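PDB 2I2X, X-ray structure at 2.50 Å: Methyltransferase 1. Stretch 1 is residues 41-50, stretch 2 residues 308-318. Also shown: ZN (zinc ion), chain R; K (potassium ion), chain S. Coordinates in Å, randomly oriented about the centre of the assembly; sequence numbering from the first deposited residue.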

# COMPACT_ATOMS: atom_id res chain seq x y z
N PRO A 41 1.07 -15.72 3.22
CA PRO A 41 1.53 -14.33 3.29
C PRO A 41 2.41 -14.10 4.51
O PRO A 41 2.17 -14.68 5.56
CB PRO A 41 0.23 -13.53 3.38
CG PRO A 41 -0.76 -14.48 4.02
CD PRO A 41 -0.36 -15.86 3.55
N GLU A 42 3.42 -13.25 4.36
CA GLU A 42 4.35 -12.91 5.43
C GLU A 42 4.40 -11.38 5.53
O GLU A 42 4.94 -10.71 4.64
CB GLU A 42 5.75 -13.49 5.17
CG GLU A 42 6.85 -13.15 6.24
CD GLU A 42 8.04 -14.19 6.33
OE1 GLU A 42 8.42 -14.87 5.32
OE2 GLU A 42 8.60 -14.35 7.43
N ILE A 43 3.83 -10.83 6.59
CA ILE A 43 3.75 -9.38 6.70
C ILE A 43 4.92 -8.80 7.52
O ILE A 43 5.29 -9.35 8.57
CB ILE A 43 2.35 -8.92 7.25
CG1 ILE A 43 2.23 -7.39 7.27
CG2 ILE A 43 2.09 -9.55 8.64
CD1 ILE A 43 2.02 -6.71 5.90
N ASN A 44 5.47 -7.71 7.00
CA ASN A 44 6.59 -6.99 7.62
C ASN A 44 6.15 -5.58 7.97
O ASN A 44 5.10 -5.14 7.50
CB ASN A 44 7.78 -6.96 6.69
CG ASN A 44 8.65 -8.19 6.86
OD1 ASN A 44 9.50 -8.23 7.76
ND2 ASN A 44 8.42 -9.21 6.05
N TYR A 45 6.93 -4.90 8.80
CA TYR A 45 6.52 -3.64 9.45
C TYR A 45 7.69 -3.04 10.22
O TYR A 45 8.57 -3.77 10.65
CB TYR A 45 5.36 -3.88 10.44
CG TYR A 45 5.49 -5.20 11.19
CD1 TYR A 45 6.24 -5.30 12.35
CD2 TYR A 45 4.85 -6.35 10.73
CE1 TYR A 45 6.35 -6.52 13.02
CE2 TYR A 45 4.96 -7.54 11.38
CZ TYR A 45 5.70 -7.63 12.52
OH TYR A 45 5.78 -8.85 13.15
N ALA A 46 7.69 -1.72 10.37
CA ALA A 46 8.65 -0.98 11.19
C ALA A 46 7.81 -0.04 12.09
O ALA A 46 6.91 0.65 11.60
CB ALA A 46 9.61 -0.15 10.32
N PRO A 47 8.09 -0.04 13.40
CA PRO A 47 7.42 0.90 14.28
C PRO A 47 7.78 2.34 13.92
O PRO A 47 8.73 2.59 13.18
CB PRO A 47 7.92 0.52 15.67
CG PRO A 47 9.16 -0.26 15.47
CD PRO A 47 9.04 -0.92 14.12
N ARG A 48 6.99 3.30 14.41
CA ARG A 48 7.30 4.70 14.18
C ARG A 48 8.49 5.10 15.07
O ARG A 48 8.72 4.44 16.07
CB ARG A 48 6.06 5.55 14.46
CG ARG A 48 4.96 5.42 13.44
CD ARG A 48 3.64 5.85 14.01
NE ARG A 48 3.08 4.88 14.97
CZ ARG A 48 1.81 4.89 15.38
NH1 ARG A 48 0.96 5.80 14.91
NH2 ARG A 48 1.36 3.98 16.24
N PRO A 49 9.24 6.17 14.70
CA PRO A 49 10.38 6.64 15.53
C PRO A 49 10.02 6.80 17.01
O PRO A 49 10.80 6.37 17.88
CB PRO A 49 10.72 8.02 14.95
CG PRO A 49 10.09 8.10 13.65
CD PRO A 49 9.07 7.00 13.49
N GLU A 50 8.84 7.38 17.29
CA GLU A 50 8.36 7.59 18.65
C GLU A 50 8.30 6.31 19.46
O GLU A 50 8.50 6.35 20.68
CB GLU A 50 6.95 8.21 18.69
CG GLU A 50 6.73 9.40 17.79
CD GLU A 50 6.14 8.99 16.46
OE1 GLU A 50 4.99 8.45 16.43
OE2 GLU A 50 6.81 9.22 15.44
N ASP A 308 7.27 -19.72 -1.58
CA ASP A 308 6.49 -20.45 -0.60
C ASP A 308 5.79 -19.47 0.32
O ASP A 308 4.63 -19.69 0.71
CB ASP A 308 7.36 -21.44 0.17
CG ASP A 308 8.00 -22.48 -0.76
OD1 ASP A 308 7.37 -23.55 -0.99
OD2 ASP A 308 9.12 -22.22 -1.29
N CYS A 309 6.48 -18.39 0.66
CA CYS A 309 5.86 -17.28 1.40
C CYS A 309 6.04 -15.99 0.61
O CYS A 309 6.95 -15.89 -0.21
CB CYS A 309 6.41 -17.18 2.82
SG CYS A 309 6.50 -18.83 3.61
N TRP A 310 5.16 -15.03 0.84
CA TRP A 310 5.05 -13.85 -0.01
C TRP A 310 4.96 -12.66 0.91
O TRP A 310 4.04 -12.57 1.73
CB TRP A 310 3.82 -13.99 -0.88
CG TRP A 310 3.54 -12.91 -1.90
CD1 TRP A 310 2.35 -12.26 -2.07
CD2 TRP A 310 4.42 -12.41 -2.92
NE1 TRP A 310 2.43 -11.37 -3.12
CE2 TRP A 310 3.68 -11.45 -3.67
CE3 TRP A 310 5.75 -12.67 -3.27
CZ2 TRP A 310 4.24 -10.74 -4.75
CZ3 TRP A 310 6.31 -11.98 -4.36
CH2 TRP A 310 5.54 -11.02 -5.08
N SER A 311 5.95 -11.77 0.77
CA SER A 311 6.15 -10.67 1.68
C SER A 311 6.04 -9.24 1.06
O SER A 311 6.24 -9.07 -0.14
CB SER A 311 7.51 -10.86 2.34
OG SER A 311 7.99 -9.66 2.92
N ASN A 312 5.75 -8.25 1.91
CA ASN A 312 5.71 -6.82 1.52
C ASN A 312 6.98 -6.09 1.91
O ASN A 312 7.06 -4.85 1.80
CB ASN A 312 4.55 -6.10 2.23
CG ASN A 312 4.78 -6.01 3.72
OD1 ASN A 312 5.02 -7.02 4.36
ND2 ASN A 312 4.76 -4.79 4.28
N GLU A 313 7.96 -6.86 2.42
CA GLU A 313 9.32 -6.40 2.73
C GLU A 313 9.34 -5.53 3.98
O GLU A 313 9.94 -5.89 4.99
CB GLU A 313 9.97 -5.69 1.54
CG GLU A 313 11.32 -5.03 1.82
CD GLU A 313 12.40 -5.99 2.36
OE1 GLU A 313 13.42 -5.47 2.86
OE2 GLU A 313 12.23 -7.24 2.30
N SER A 314 8.66 -4.40 3.91
CA SER A 314 8.56 -3.50 5.04
C SER A 314 7.67 -2.30 4.74
O SER A 314 7.60 -1.83 3.60
CB SER A 314 9.93 -3.00 5.44
OG SER A 314 9.84 -2.48 6.75
N VAL A 315 7.02 -1.79 5.77
CA VAL A 315 6.26 -0.57 5.69
C VAL A 315 6.19 -0.00 7.11
O VAL A 315 6.15 -0.77 8.09
CB VAL A 315 4.82 -0.86 5.17
CG1 VAL A 315 4.02 -1.75 6.18
CG2 VAL A 315 4.07 0.45 4.80
N GLU A 316 6.18 1.33 7.22
CA GLU A 316 5.97 1.96 8.52
C GLU A 316 4.57 1.70 9.03
O GLU A 316 3.61 1.76 8.27
CB GLU A 316 6.20 3.47 8.46
CG GLU A 316 6.05 4.10 9.84
CD GLU A 316 6.18 5.57 9.81
OE1 GLU A 316 7.22 6.06 10.33
OE2 GLU A 316 5.26 6.24 9.25
N TYR A 317 4.44 1.42 10.31
CA TYR A 317 3.13 1.28 10.89
C TYR A 317 2.45 2.66 11.03
O TYR A 317 2.85 3.47 11.89
CB TYR A 317 3.23 0.59 12.25
CG TYR A 317 1.90 0.37 12.91
CD1 TYR A 317 0.91 -0.40 12.30
CD2 TYR A 317 1.63 0.93 14.17
CE1 TYR A 317 -0.34 -0.62 12.91
CE2 TYR A 317 0.38 0.70 14.82
CZ TYR A 317 -0.60 -0.07 14.17
OH TYR A 317 -1.81 -0.28 14.77
N HIS A 318 1.46 2.94 10.18
CA HIS A 318 0.68 4.16 10.30
C HIS A 318 -0.71 4.04 9.66
O HIS A 318 -1.02 2.99 9.06
CB HIS A 318 1.46 5.41 9.82
CG HIS A 318 1.74 5.45 8.34
ND1 HIS A 318 3.02 5.51 7.84
CD2 HIS A 318 0.91 5.49 7.27
CE1 HIS A 318 2.97 5.57 6.52
NE2 HIS A 318 1.70 5.54 6.15
ZN ZN R . 1.15 5.51 4.24
K K S . 14.97 -6.26 5.50
O HOH W 1 10.67 -4.01 8.58
O HOH W 2 9.50 4.50 10.62

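Residues 41-50 and 308-318 of Methyltransferase 1, at least 267 positions apart in sequence wherever they touch, run side by side and bury 734 Å² between them. Strands 41-43 and 309-311 start the contact in parallel: Glu42 N donates to Trp310 O (2.8 Å), and the same oxygen receives a CA-H...O contact from Pro41 CA (3.4 Å). Pro41, which has no amide hydrogen to offer, loses nothing here. Its ring lies on the same face of the sheet as Trp310, whose t rotamer leads the indole away from stretch 1. On the other face Glu42 and Ser311 meet CB to CB at 4.2 Å; the extended t,t chain of Glu42 carries its buried carboxylate past Cys309, with OE1 4.0 Å from Cys309 CB, to hydrogen bonds elsewhere in the structure.

Further along, a side chain takes over the pairing. Asn312, in the p rotamer, turns its amide to the backbone of Asn44: OD1 accepts from Asn44 N (2.8 Å) and ND2 donates to Asn44 O (3.3 Å). One carboxamide thus serves both the donor and the acceptor of a single residue, as a neighbouring strand would. Ile43 CB points away, but with chi1 t and chi2 p its CD1 comes back to 3.4 Å from Asn312 OD1. Asn44 itself points toward stretch 2, its CB tightly packed 2.9 Å from Glu313 O. The turn opposite is braced from within: Ser311, at chi1 162°, accepts from Glu313 N through OG (2.8 Å), and Ser314 N donates to Asn312 O (2.7 Å). Glu313 points away, and its OE1 reaches the potassium ion at 3.2 Å.

Backbone pairing resumes at Ala46, whose N donates to Val315 O (2.9 Å) and whose O accepts from Tyr317 N (2.9 Å). Ala46 CB, the whole side chain, points sideways and lies 4.3 Å from Ser314 OG. Ser314 OG lies 2.5 Å from the oxygen of water 1, which is also 3.0 Å from Tyr45 O. Tyr45 (chi1 37°) points away overall, though its CB still touches stretch 2.

Arg48 and Pro49 end the contact. The m,t,m chain of Arg48 folds along Tyr317, with CG 3.3 Å from Tyr317 O, which lies over one guanidinium face; NH2 approaches the t-rotamer Tyr317 ring obliquely, 3.7 Å from CD2. Glu316 starts away, but its t,t chain brings CD within 3.8 Å of Arg48 CG. Its OE2 accepts from His318 ND1 (2.7 Å), leaving His318 NE2 to bind zinc at 2.0 Å; a second water donates to Glu316 OE1 (2.8 Å) and Pro47 O (3.3 Å).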